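Local coordinates for protein macrophage receptor MARCO (Mus musculus, PDB 2OY3) that probably recognises polyanionic and microbial ligands at the macrophage surface through its scavenger receptor cysteine-rich domain, at residues G27-D32 with D67-R72; Q5-M10 with T40-M45; W34-A39 with G51-S56. All coordinates share one frame; numbering follows the deposited sequence.

How the contacts relate
Three contacts tie loops and helix 36-44 to the one curved sheet of this small domain. In chain order the six segments are 5-10, 27-32, 34-39, 40-45, 51-56 and 67-72, so both halves of contact 3 fall between those of contact 1, while contact 2 interleaves with both. The centres of contacts 1 and 3 are about 9 Å apart, those of 2 and 3 about 11 Å, and those of 1 and 2 about 12 Å. Contacts 2 and 3 both use helix 36-44. One magnesium ion, held by Val-69 O and Asp-38 OD2, joins contacts 1 and 3, so the N-terminal turn of the helix and the loop after strand 64-66 meet at one metal.

Contact 1 of 3, residues G27-D32 with D67-R72; sequences GTICDD and DNVNCR. With MG (magnesium ion), chain B; MG (magnesium ion), chain C.
Ile-29, in strand 25-29, meets Val-69 through one methyl from each side: Ile-29 CG2 lies 4.0 Å from Val-69 CG2, the two side chains crossing at about a right angle. This small apolar patch continues towards the helix, since Ile-29 also touches Phe-42. At Cys-30, SG is turned anti to the backbone N (chi1 -175°) and forms a disulfide with Cys-91. The bridge lies beside the Asp-67 carboxylate, whose OD1 comes within 3.3 Å of Cys-30 CB. Cys-30 O accepts a hydrogen bond from a water that also donates to Asp-32 O, at 2.8 Å, and accepts from Val-69 N. A single solvent molecule thus ties three backbone groups across the contact. Asp-31 turns away from segment 67-72; its OD1 accepts a hydrogen bond from a water that is itself a ligand of a magnesium ion, and its OD2 is hydrogen-bonded to Ser-56 OG. Asp-32 carries the polar centre. Its OD1 binds that magnesium at 2.2 Å, and five waters complete a six-fold shell. Its OD2 probably accepts from one of those waters and stands only 3.0 Å from Asp-67 OD1, the two carboxylate planes 46° apart. On the backbone, Asn-68 CA lies 3.2 Å from Asp-32 O in a CA-H...O contact, while the amide ND2 of Asn-68 is hydrogen-bonded to Asn-84 OD1. The next residue, Val-69, gives its carbonyl oxygen to a second magnesium ion, with Asp-38 and Asp-33 as further ligands. Two carboxylates this close should repel, so the nearby magnesium probably offsets part of the cost, consistent with an acidic, cation-binding cluster of the kind known in scavenger receptor cysteine-rich domains.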
loop_
_atom_site.group_PDB
_atom_site.type_symbol
_atom_site.label_atom_id
_atom_site.label_comp_id
_atom_site.label_asym_id
_atom_site.label_seq_id
_atom_site.Cartn_x
_atom_site.Cartn_y
_atom_site.Cartn_z
ATOM N N GLY A 27 4.297 8.584 1.928
ATOM C CA GLY A 27 3.527 8.695 0.705
ATOM C C GLY A 27 2.500 7.619 0.583
ATOM O O GLY A 27 2.454 6.686 1.390
ATOM N N THR A 28 1.687 7.709 -0.456
ATOM C CA THR A 28 0.590 6.740 -0.612
ATOM C C THR A 28 0.829 5.718 -1.749
ATOM O O THR A 28 1.849 5.764 -2.450
ATOM C CB THR A 28 -0.756 7.472 -0.764
ATOM O OG1 THR A 28 -0.714 8.228 -1.984
ATOM C CG2 THR A 28 -0.982 8.400 0.460
ATOM N N ILE A 29 -0.123 4.814 -1.936
ATOM C CA ILE A 29 -0.018 3.743 -2.903
ATOM C C ILE A 29 -1.266 3.789 -3.765
ATOM O O ILE A 29 -2.395 3.534 -3.292
ATOM C CB ILE A 29 0.109 2.362 -2.219
ATOM C CG1 ILE A 29 1.374 2.321 -1.303
ATOM C CG2 ILE A 29 0.078 1.216 -3.277
ATOM C CD1 ILE A 29 1.499 1.043 -0.422
ATOM N N CYS A 30 -1.074 4.075 -5.045
ATOM C CA CYS A 30 -2.221 4.011 -5.955
ATOM C C CYS A 30 -2.775 2.579 -6.099
ATOM O O CYS A 30 -2.028 1.600 -6.078
ATOM C CB CYS A 30 -1.856 4.598 -7.318
ATOM S SG CYS A 30 -3.298 4.655 -8.399
ATOM N N ASP A 31 -4.096 2.486 -6.242
ATOM C CA ASP A 31 -4.830 1.221 -6.163
ATOM C C ASP A 31 -4.889 0.450 -7.513
ATOM O O ASP A 31 -5.472 -0.618 -7.580
ATOM C CB ASP A 31 -6.229 1.440 -5.535
ATOM C CG ASP A 31 -7.241 2.129 -6.507
ATOM O OD1 ASP A 31 -6.898 2.355 -7.688
ATOM O OD2 ASP A 31 -8.380 2.435 -6.072
ATOM N N ASP A 32 -4.293 0.999 -8.577
ATOM C CA ASP A 32 -4.242 0.255 -9.853
ATOM C C ASP A 32 -3.600 -1.125 -9.631
ATOM O O ASP A 32 -2.414 -1.222 -9.302
ATOM C CB ASP A 32 -3.514 1.028 -10.947
ATOM C CG ASP A 32 -4.198 2.371 -11.274
ATOM O OD1 ASP A 32 -5.455 2.436 -11.316
ATOM O OD2 ASP A 32 -3.479 3.361 -11.506
ATOM N N ASP A 67 2.517 2.557 -7.577
ATOM C CA ASP A 67 1.353 2.287 -8.411
ATOM C C ASP A 67 1.624 0.916 -8.986
ATOM O O ASP A 67 2.797 0.516 -9.094
ATOM C CB ASP A 67 1.269 3.343 -9.526
ATOM C CG ASP A 67 -0.058 3.306 -10.291
ATOM O OD1 ASP A 67 -1.021 2.640 -9.852
ATOM O OD2 ASP A 67 -0.135 3.971 -11.345
ATOM N N ASN A 68 0.564 0.180 -9.313
ATOM C CA ASN A 68 0.702 -1.105 -9.982
ATOM C C ASN A 68 1.584 -2.093 -9.226
ATOM O O ASN A 68 2.528 -2.657 -9.806
ATOM C CB ASN A 68 1.236 -0.893 -11.417
ATOM C CG ASN A 68 0.302 -0.034 -12.246
ATOM O OD1 ASN A 68 -0.796 -0.460 -12.608
ATOM N ND2 ASN A 68 0.711 1.193 -12.506
ATOM N N VAL A 69 1.321 -2.238 -7.931
ATOM C CA VAL A 69 2.044 -3.194 -7.098
ATOM C C VAL A 69 1.632 -4.628 -7.483
ATOM O O VAL A 69 0.458 -4.904 -7.657
ATOM C CB VAL A 69 1.808 -2.938 -5.579
ATOM C CG1 VAL A 69 2.581 -3.961 -4.737
ATOM C CG2 VAL A 69 2.215 -1.512 -5.198
ATOM N N ASN A 70 2.620 -5.510 -7.643
ATOM C CA ASN A 70 2.406 -6.868 -8.155
ATOM C C ASN A 70 3.110 -7.919 -7.253
ATOM O O ASN A 70 3.944 -8.696 -7.736
ATOM C CB ASN A 70 2.899 -7.006 -9.626
ATOM C CG ASN A 70 2.520 -5.806 -10.515
ATOM O OD1 ASN A 70 1.329 -5.503 -10.725
ATOM N ND2 ASN A 70 3.540 -5.112 -11.032
ATOM N N CYS A 71 2.775 -7.936 -5.959
ATOM C CA CYS A 71 3.253 -8.977 -5.038
ATOM C C CYS A 71 2.685 -10.335 -5.391
ATOM O O CYS A 71 1.514 -10.450 -5.786
ATOM C CB CYS A 71 2.865 -8.672 -3.578
ATOM S SG CYS A 71 3.508 -7.127 -2.912
ATOM N N ARG A 72 3.498 -11.369 -5.190
ATOM C CA ARG A 72 3.012 -12.744 -5.283
ATOM C C ARG A 72 2.156 -13.088 -4.066
ATOM O O ARG A 72 1.261 -13.920 -4.158
ATOM C CB ARG A 72 4.171 -13.736 -5.478
ATOM C CG ARG A 72 5.081 -13.402 -6.675
ATOM C CD ARG A 72 4.405 -13.495 -8.071
ATOM N NE ARG A 72 5.301 -12.997 -9.125
ATOM C CZ ARG A 72 5.146 -11.842 -9.786
ATOM N NH1 ARG A 72 4.103 -11.046 -9.551
ATOM N NH2 ARG A 72 6.035 -11.480 -10.703
HETATM MG MG MG B . -6.890 3.952 -11.851
HETATM MG MG MG C . -1.297 -6.358 -7.715
HETATM O O HOH W 1 -1.130 -0.931 -6.825
HETATM O O HOH W 2 -7.615 3.827 -9.771
HETATM O O HOH W 3 -5.412 5.306 -11.588
HETATM O O HOH W 4 -6.213 3.787 -13.965
HETATM O O HOH W 5 -8.419 5.541 -12.414
HETATM O O HOH W 6 -8.423 2.380 -12.051
#

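Contact 2 of 3, residues Q5-M10 with T40-M45; sequences QRVRIM and TVFCRM
Apolar packing dominates where Val-7 meets Phe-42 and Met-45, with strand 7-10 crossing helix 40-44 at 99° and a closest axis approach of 9.3 Å. Val-7 CB comes within 3.5 Å of Phe-42 CE1, and its CG2 lies over one ring face, offset toward the rim. The same CG2 also reaches Met-45 CB at 3.7 Å, so this methyl touches both the ring and the methionine. Ile-9 adds its CG1 branch at the ring edge, 3.8 Å from Phe-42 CE2. With CG anti to the backbone N (chi1 -172°), the phenyl group is sent from the helix across to the strand. Phe-42 also touches Ala-18, Ile-29 and Val-99, all on the sheet that cradles the helix in this fold.

Carbon-to-oxygen contacts form the second kind. Arg-8 O lies in the ring plane at the edge, 3.3 Å from Phe-42 CZ, while Gln-5 O is approached by Met-45 CE.

A third, covalent tie is the disulfide from Cys-43 of the helix to Cys-101 of strand 98-101.

The strand's attachment to this face of the helix therefore rests on shape and burial of hydrocarbon, and the polar end of Arg-8 is used elsewhere, in a salt bridge with Glu-19.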
loop_
_atom_site.group_PDB
_atom_site.type_symbol
_atom_site.label_atom_id
_atom_site.label_comp_id
_atom_site.label_asym_id
_atom_site.label_seq_id
_atom_site.Cartn_x
_atom_site.Cartn_y
_atom_site.Cartn_z
ATOM N N GLN A 5 12.777 0.427 5.518
ATOM C CA GLN A 5 11.545 -0.113 4.859
ATOM C C GLN A 5 10.287 0.008 5.763
ATOM O O GLN A 5 9.786 -0.985 6.312
ATOM C CB GLN A 5 11.791 -1.549 4.371
ATOM C CG GLN A 5 12.899 -1.641 3.304
ATOM C CD GLN A 5 13.209 -3.077 2.858
ATOM O OE1 GLN A 5 14.240 -3.326 2.227
ATOM N NE2 GLN A 5 12.326 -4.023 3.189
ATOM N N ARG A 6 9.794 1.241 5.893
ATOM C CA ARG A 6 8.721 1.593 6.827
ATOM C C ARG A 6 7.372 1.752 6.126
ATOM O O ARG A 6 7.284 2.371 5.041
ATOM C CB ARG A 6 9.053 2.903 7.560
ATOM C CG ARG A 6 9.643 2.750 8.975
ATOM C CD ARG A 6 8.677 2.024 9.909
ATOM N NE ARG A 6 9.212 1.897 11.263
ATOM C CZ ARG A 6 10.072 0.959 11.657
ATOM N NH1 ARG A 6 10.519 0.043 10.800
ATOM N NH2 ARG A 6 10.494 0.944 12.918
ATOM N N VAL A 7 6.350 1.169 6.754
ATOM C CA VAL A 7 4.949 1.259 6.305
ATOM C C VAL A 7 4.018 1.610 7.481
ATOM O O VAL A 7 4.372 1.415 8.654
ATOM C CB VAL A 7 4.471 -0.004 5.517
ATOM C CG1 VAL A 7 5.338 -0.240 4.272
ATOM C CG2 VAL A 7 4.386 -1.300 6.436
ATOM N N ARG A 8 2.841 2.148 7.180
ATOM C CA ARG A 8 1.879 2.434 8.228
ATOM C C ARG A 8 0.468 2.392 7.660
ATOM O O ARG A 8 0.292 2.554 6.458
ATOM C CB ARG A 8 2.160 3.799 8.899
ATOM C CG ARG A 8 1.844 5.023 8.034
ATOM C CD ARG A 8 2.452 6.288 8.589
ATOM N NE ARG A 8 1.990 7.453 7.831
ATOM C CZ ARG A 8 2.211 8.711 8.196
ATOM N NH1 ARG A 8 2.928 8.962 9.294
ATOM N NH2 ARG A 8 1.725 9.713 7.460
ATOM N N ILE A 9 -0.518 2.206 8.541
ATOM C CA ILE A 9 -1.945 2.213 8.182
ATOM C C ILE A 9 -2.550 3.486 8.788
ATOM O O ILE A 9 -2.403 3.725 9.989
ATOM C CB ILE A 9 -2.659 0.963 8.750
ATOM C CG1 ILE A 9 -2.122 -0.322 8.087
ATOM C CG2 ILE A 9 -4.192 1.097 8.668
ATOM C CD1 ILE A 9 -2.534 -1.617 8.795
ATOM N N MET A 10 -3.218 4.299 7.962
ATOM C CA MET A 10 -3.828 5.560 8.398
ATOM C C MET A 10 -5.351 5.521 8.125
ATOM O O MET A 10 -5.781 5.351 6.979
ATOM C CB MET A 10 -3.183 6.766 7.655
ATOM C CG MET A 10 -1.654 6.930 7.790
ATOM S SD MET A 10 -1.114 6.980 9.477
ATOM C CE MET A 10 -1.824 8.498 10.130
ATOM N N THR A 40 -1.910 -8.428 1.660
ATOM C CA THR A 40 -1.346 -9.437 2.566
ATOM C C THR A 40 0.137 -9.170 2.915
ATOM O O THR A 40 0.507 -9.152 4.098
ATOM C CB THR A 40 -1.616 -10.869 2.041
ATOM O OG1 THR A 40 -3.008 -11.155 2.226
ATOM C CG2 THR A 40 -0.769 -11.931 2.814
ATOM N N VAL A 41 0.974 -8.937 1.901
ATOM C CA VAL A 41 2.363 -8.514 2.113
ATOM C C VAL A 41 2.427 -7.274 3.016
ATOM O O VAL A 41 3.191 -7.251 3.983
ATOM C CB VAL A 41 3.143 -8.298 0.754
ATOM C CG1 VAL A 41 4.519 -7.661 0.981
ATOM C CG2 VAL A 41 3.284 -9.611 0.015
ATOM N N PHE A 42 1.603 -6.259 2.714
ATOM C CA PHE A 42 1.614 -5.010 3.460
ATOM C C PHE A 42 1.231 -5.222 4.952
ATOM O O PHE A 42 1.927 -4.750 5.839
ATOM C CB PHE A 42 0.669 -4.004 2.776
ATOM C CG PHE A 42 0.744 -2.618 3.359
ATOM C CD1 PHE A 42 1.612 -1.667 2.818
ATOM C CD2 PHE A 42 -0.019 -2.285 4.483
ATOM C CE1 PHE A 42 1.706 -0.400 3.391
ATOM C CE2 PHE A 42 0.046 -1.021 5.048
ATOM C CZ PHE A 42 0.922 -0.071 4.513
ATOM N N CYS A 43 0.117 -5.907 5.201
ATOM C CA CYS A 43 -0.363 -6.213 6.543
ATOM C C CYS A 43 0.645 -7.033 7.369
ATOM O O CYS A 43 0.790 -6.808 8.570
ATOM C CB CYS A 43 -1.702 -6.966 6.488
ATOM S SG CYS A 43 -3.080 -5.886 5.952
ATOM N N ARG A 44 1.311 -7.976 6.710
ATOM C CA ARG A 44 2.327 -8.807 7.357
ATOM C C ARG A 44 3.561 -7.979 7.819
ATOM O O ARG A 44 4.222 -8.340 8.801
ATOM C CB ARG A 44 2.702 -10.016 6.498
ATOM C CG ARG A 44 1.621 -11.095 6.431
ATOM C CD ARG A 44 1.970 -12.174 5.379
ATOM N NE ARG A 44 3.072 -13.011 5.866
ATOM C CZ ARG A 44 2.919 -14.001 6.753
ATOM N NH1 ARG A 44 1.708 -14.305 7.244
ATOM N NH2 ARG A 44 3.982 -14.713 7.125
ATOM N N MET A 45 3.833 -6.844 7.168
ATOM C CA MET A 45 4.882 -5.942 7.646
ATOM C C MET A 45 4.504 -5.254 8.970
ATOM O O MET A 45 5.359 -4.749 9.708
ATOM C CB MET A 45 5.240 -4.882 6.585
ATOM C CG MET A 45 5.832 -5.444 5.323
ATOM S SD MET A 45 6.108 -4.151 4.085
ATOM C CE MET A 45 7.629 -3.421 4.725
#

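Contact 3 of 3, residues W34-A39 with G51-S56; sequences WDNNDA and GRALSS. With MG (magnesium ion), chain C.
Ala-53 and the start of helix 36-44 form the tight part of this contact. The Ala-53 methyl presses against the turn into the helix, its CB 3.3 Å from Asp-35 C, and also touches the indole of Trp-34 at CD1, 3.6 Å away. Asn-36 OD1 accepts from Ala-53 N at 2.8 Å, a fairly straight bond (158°) whose donor is tilted 21° out of the carbonyl plane. One turn further on, the Ala-39 methyl sits against the strand backbone, with CB 3.4 Å from Ala-53 N. Gly-51, having no side chain, lets the strand run close by the helix there. With its CG anti to the backbone N (chi1 179°), Trp-34 is directed inward; one ring face carries Asp-38 CB, and NE1 is hydrogen-bonded to Gly-98 O on the neighbouring strand.

The helix involved is the single alpha helix of the scavenger receptor cysteine-rich fold, packed on its curved sheet, and its first turn is closed by a capping box. Asp-35 N donates to Asp-38 OD2 at 2.8 Å, while Asp-38 N returns a bond to Asp-35 OD2. The same Asp-38 OD2 binds a magnesium ion at 2.5 Å, alongside two water ligands, so the cap and the metal share one oxygen.

Toward solvent the contact thins. A water bridges the two segments there, donating both to Asn-36 OD1 and to Ala-53 O. Arg-52 merely brushes Asn-36 OD1 with its CG, while its guanidinium reaches away to a salt bridge with Glu-100.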
loop_
_atom_site.group_PDB
_atom_site.type_symbol
_atom_site.label_atom_id
_atom_site.label_comp_id
_atom_site.label_asym_id
_atom_site.label_seq_id
_atom_site.Cartn_x
_atom_site.Cartn_y
_atom_site.Cartn_z
ATOM N N TRP A 34 -3.994 -3.142 -7.204
ATOM C CA TRP A 34 -3.743 -3.447 -5.798
ATOM C C TRP A 34 -4.737 -4.541 -5.402
ATOM O O TRP A 34 -5.938 -4.341 -5.460
ATOM C CB TRP A 34 -3.992 -2.172 -4.960
ATOM C CG TRP A 34 -3.806 -2.309 -3.494
ATOM C CD1 TRP A 34 -4.782 -2.381 -2.548
ATOM C CD2 TRP A 34 -2.558 -2.339 -2.801
ATOM N NE1 TRP A 34 -4.217 -2.490 -1.299
ATOM C CE2 TRP A 34 -2.851 -2.459 -1.426
ATOM C CE3 TRP A 34 -1.209 -2.327 -3.221
ATOM C CZ2 TRP A 34 -1.848 -2.540 -0.444
ATOM C CZ3 TRP A 34 -0.196 -2.398 -2.229
ATOM C CH2 TRP A 34 -0.521 -2.508 -0.875
ATOM N N ASP A 35 -4.228 -5.706 -5.006
ATOM C CA ASP A 35 -5.111 -6.794 -4.631
ATOM C C ASP A 35 -4.729 -7.436 -3.287
ATOM O O ASP A 35 -3.798 -6.986 -2.622
ATOM C CB ASP A 35 -5.176 -7.828 -5.752
ATOM C CG ASP A 35 -3.860 -8.618 -5.949
ATOM O OD1 ASP A 35 -3.831 -9.387 -6.944
ATOM O OD2 ASP A 35 -2.874 -8.520 -5.160
ATOM N N ASN A 36 -5.441 -8.496 -2.939
ATOM C CA ASN A 36 -5.267 -9.187 -1.652
ATOM C C ASN A 36 -3.842 -9.685 -1.420
ATOM O O ASN A 36 -3.363 -9.642 -0.302
ATOM C CB ASN A 36 -6.265 -10.337 -1.508
ATOM C CG ASN A 36 -7.724 -9.860 -1.367
ATOM O OD1 ASN A 36 -8.005 -8.680 -1.191
ATOM N ND2 ASN A 36 -8.659 -10.804 -1.474
ATOM N N ASN A 37 -3.163 -10.124 -2.478
ATOM C CA ASN A 37 -1.752 -10.507 -2.350
ATOM C C ASN A 37 -0.882 -9.351 -1.878
ATOM O O ASN A 37 -0.063 -9.527 -0.979
ATOM C CB ASN A 37 -1.243 -11.159 -3.622
ATOM C CG ASN A 37 -1.872 -12.513 -3.852
ATOM O OD1 ASN A 37 -2.317 -12.842 -4.966
ATOM N ND2 ASN A 37 -1.995 -13.277 -2.783
ATOM N N ASP A 38 -1.111 -8.167 -2.458
ATOM C CA ASP A 38 -0.409 -6.952 -2.060
ATOM C C ASP A 38 -0.794 -6.555 -0.626
ATOM O O ASP A 38 0.088 -6.233 0.183
ATOM C CB ASP A 38 -0.724 -5.782 -3.002
ATOM C CG ASP A 38 -0.517 -6.140 -4.465
ATOM O OD1 ASP A 38 0.527 -6.766 -4.793
ATOM O OD2 ASP A 38 -1.419 -5.827 -5.270
ATOM N N ALA A 39 -2.103 -6.577 -0.336
ATOM C CA ALA A 39 -2.589 -6.197 0.991
ATOM C C ALA A 39 -2.030 -7.153 2.034
ATOM O O ALA A 39 -1.713 -6.750 3.154
ATOM C CB ALA A 39 -4.134 -6.200 1.047
ATOM N N GLY A 51 -4.202 -9.690 4.642
ATOM C CA GLY A 51 -4.962 -8.466 4.347
ATOM C C GLY A 51 -5.905 -8.662 3.160
ATOM O O GLY A 51 -5.622 -9.446 2.221
ATOM N N ARG A 52 -7.000 -7.904 3.187
ATOM C CA ARG A 52 -7.870 -7.715 2.042
ATOM C C ARG A 52 -7.566 -6.329 1.436
ATOM O O ARG A 52 -7.464 -5.357 2.177
ATOM C CB ARG A 52 -9.331 -7.806 2.494
ATOM C CG ARG A 52 -10.357 -7.634 1.367
ATOM C CD ARG A 52 -11.798 -7.905 1.827
ATOM N NE ARG A 52 -12.293 -6.941 2.804
ATOM C CZ ARG A 52 -12.829 -5.764 2.467
ATOM N NH1 ARG A 52 -13.242 -4.921 3.407
ATOM N NH2 ARG A 52 -12.944 -5.434 1.184
ATOM N N ALA A 53 -7.390 -6.267 0.117
ATOM C CA ALA A 53 -7.221 -4.995 -0.610
ATOM C C ALA A 53 -8.455 -4.094 -0.513
ATOM O O ALA A 53 -9.594 -4.523 -0.761
ATOM C CB ALA A 53 -6.872 -5.254 -2.074
ATOM N N LEU A 54 -8.223 -2.829 -0.178
ATOM C CA LEU A 54 -9.281 -1.811 -0.231
ATOM C C LEU A 54 -8.951 -0.887 -1.401
ATOM O O LEU A 54 -7.882 -0.258 -1.428
ATOM C CB LEU A 54 -9.360 -1.024 1.079
ATOM C CG LEU A 54 -9.579 -1.856 2.372
ATOM C CD1 LEU A 54 -9.852 -0.970 3.610
ATOM C CD2 LEU A 54 -10.694 -2.892 2.182
ATOM N N SER A 55 -9.815 -0.883 -2.404
ATOM C CA SER A 55 -9.588 -0.060 -3.591
ATOM C C SER A 55 -10.177 1.309 -3.287
ATOM O O SER A 55 -11.262 1.419 -2.687
ATOM C CB SER A 55 -10.243 -0.690 -4.845
ATOM O OG SER A 55 -11.583 -1.074 -4.592
ATOM N N SER A 56 -9.454 2.350 -3.693
ATOM C CA SER A 56 -9.910 3.735 -3.525
ATOM C C SER A 56 -10.397 4.034 -2.121
ATOM O O SER A 56 -11.522 4.523 -1.931
ATOM C CB SER A 56 -10.967 4.108 -4.586
ATOM O OG SER A 56 -10.315 4.388 -5.810
HETATM MG MG MG C . -1.297 -6.358 -7.715
HETATM O O HOH W 7 -0.504 -8.536 -7.024
HETATM O O HOH W 8 -10.202 -6.748 -1.890
HETATM O O HOH W 9 -0.815 -6.587 -9.729
#